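Local coordinates for carbonic anhydrase (Neosartorya fumigata, PDB 7COI) that catalyses the reversible hydration of carbon dioxide to hydrogencarbonate as a zinc-dependent beta-class carbonic anhydrase, at the interface of chains A and B. Coordinates in Å, arbitrary orientation; residue numbers count along the deposited sequence, not the author numbering. Chains: chain A/B, Carbonic anhydrase.

The interface of chains A and B. Residues chain A 233, 237, 275, 278-279, 282-283; chain B 198, 201-202, 205.
With CG anti to the backbone N (chi1 -178°), B:Glu205 extends from helix 193-206 of chain B towards A:Arg279, whose own chain, bent at chi3 (-53°), turns its guanidinium to meet the carboxylate side-on. The match is one nitrogen to each oxygen: NE of A:Arg279 lies 3.0 Å from OE2 of B:Glu205, a salt bridge, and NH2 donates to OE1. Both donors arrive on the syn side, and both oxygens lie in or near the guanidinium plane, evidence of a bidentate pair that fixes the rotation of the carboxylate. OE2 of B:Glu205 accepts a further bond from the amide NE2 of A:Gln237 at 3.2 Å, which comes from above the carboxylate plane, on the face opposite to NE. OE1 of A:Gln237 in turn accepts from NE2 of B:Gln202 at 3.0 Å, nearly straight at the hydrogen (176°). A:Lys233 supports this cluster from within chain A, its CG lying 3.6 Å above one face of the A:Arg279 guanidinium plane; its NZ, 4.7 Å from OE1 of B:Glu205 and so not in contact, probably adds a favourable charge.

A:Phe283 supplies the apolar part. CB of B:Arg201 lies over one face of the A:Phe283 ring, offset toward its rim, 3.4 Å from CE1 of A:Phe283, a CH-pi contact, while CB of A:Gln237 backs the other, and CG of B:Gln202 meets the ring edge. The interface is two-fold symmetric, so each contact here has a twin with the chains exchanged; it probably serves as a subunit interface, as beta-class enzymes commonly form dimers or larger oligomers. Near the end of helix 273-283, NH1 of the B:Arg201 guanidinium donates to the backbone O of A:Ser282 at 2.8 Å, from above the carbonyl plane.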
# COMPACT_ATOMS: atom_id res chain seq x y z
N LYS A 233 6.41 14.47 12.22
CA LYS A 233 6.87 15.15 10.99
C LYS A 233 6.04 14.62 9.82
O LYS A 233 5.46 15.42 9.10
CB LYS A 233 8.38 15.00 10.84
CG LYS A 233 8.94 15.57 9.54
CD LYS A 233 10.45 15.58 9.53
CE LYS A 233 11.02 16.16 8.26
NZ LYS A 233 12.49 16.12 8.26
N GLN A 237 3.27 16.53 7.23
CA GLN A 237 3.51 16.54 5.76
C GLN A 237 2.26 16.06 5.03
O GLN A 237 2.36 15.22 4.13
CB GLN A 237 4.74 15.72 5.41
CG GLN A 237 6.02 16.36 5.92
CD GLN A 237 7.26 15.55 5.66
OE1 GLN A 237 7.24 14.32 5.71
NE2 GLN A 237 8.37 16.22 5.40
N ALA A 275 10.81 25.38 10.15
CA ALA A 275 10.49 24.02 9.66
C ALA A 275 9.06 24.00 9.14
O ALA A 275 8.87 23.53 8.02
CB ALA A 275 10.69 22.98 10.75
N ALA A 278 8.49 26.02 5.75
CA ALA A 278 8.95 25.25 4.57
C ALA A 278 7.93 24.13 4.26
O ALA A 278 7.65 23.85 3.07
CB ALA A 278 10.34 24.69 4.82
N ARG A 279 7.40 23.51 5.32
CA ARG A 279 6.44 22.37 5.16
C ARG A 279 5.15 22.89 4.55
O ARG A 279 4.63 22.29 3.62
CB ARG A 279 6.20 21.70 6.51
CG ARG A 279 5.46 20.37 6.40
CD ARG A 279 5.70 19.47 7.58
NE ARG A 279 7.12 19.30 7.78
CZ ARG A 279 7.74 19.23 8.96
NH1 ARG A 279 7.07 19.20 10.10
NH2 ARG A 279 9.05 19.17 9.00
N SER A 282 5.64 23.55 0.93
CA SER A 282 5.97 22.30 0.19
C SER A 282 4.75 21.37 0.12
O SER A 282 4.71 20.58 -0.84
CB SER A 282 7.12 21.58 0.82
OG SER A 282 8.30 22.36 0.75
N PHE A 283 3.79 21.47 1.06
CA PHE A 283 2.72 20.46 1.21
C PHE A 283 1.30 21.00 1.09
O PHE A 283 0.40 20.16 0.75
CB PHE A 283 2.90 19.69 2.51
CG PHE A 283 3.97 18.64 2.42
CD1 PHE A 283 3.70 17.37 1.91
CD2 PHE A 283 5.27 18.92 2.82
CE1 PHE A 283 4.71 16.43 1.81
CE2 PHE A 283 6.28 17.98 2.71
CZ PHE A 283 6.00 16.74 2.20
N ILE B 198 4.10 12.31 -2.30
CA ILE B 198 4.67 12.82 -1.03
C ILE B 198 6.21 12.78 -1.05
O ILE B 198 6.84 13.73 -0.57
CB ILE B 198 4.09 12.08 0.20
CG1 ILE B 198 2.66 12.56 0.47
CG2 ILE B 198 4.99 12.27 1.41
CD1 ILE B 198 1.90 11.67 1.45
N ARG B 201 7.53 15.86 -2.61
CA ARG B 201 7.29 17.04 -1.73
C ARG B 201 8.24 16.99 -0.53
O ARG B 201 8.65 18.05 -0.07
CB ARG B 201 5.82 17.15 -1.33
CG ARG B 201 4.91 17.47 -2.49
CD ARG B 201 3.46 17.56 -2.06
NE ARG B 201 2.65 17.87 -3.22
CZ ARG B 201 2.45 19.10 -3.67
NH1 ARG B 201 3.02 20.15 -3.09
NH2 ARG B 201 1.68 19.28 -4.72
N GLN B 202 8.65 15.82 -0.04
CA GLN B 202 9.62 15.72 1.06
C GLN B 202 10.97 16.28 0.57
O GLN B 202 11.62 17.03 1.34
CB GLN B 202 9.76 14.28 1.56
CG GLN B 202 8.50 13.79 2.25
CD GLN B 202 8.62 12.35 2.70
OE1 GLN B 202 9.06 11.48 1.95
NE2 GLN B 202 8.22 12.14 3.94
N GLU B 205 10.67 20.09 0.30
CA GLU B 205 10.83 20.68 1.66
C GLU B 205 12.30 20.68 2.05
O GLU B 205 12.78 21.72 2.53
CB GLU B 205 10.02 19.94 2.73
CG GLU B 205 10.16 20.58 4.10
CD GLU B 205 9.52 19.82 5.25
OE1 GLU B 205 10.18 19.68 6.29
OE2 GLU B 205 8.36 19.39 5.10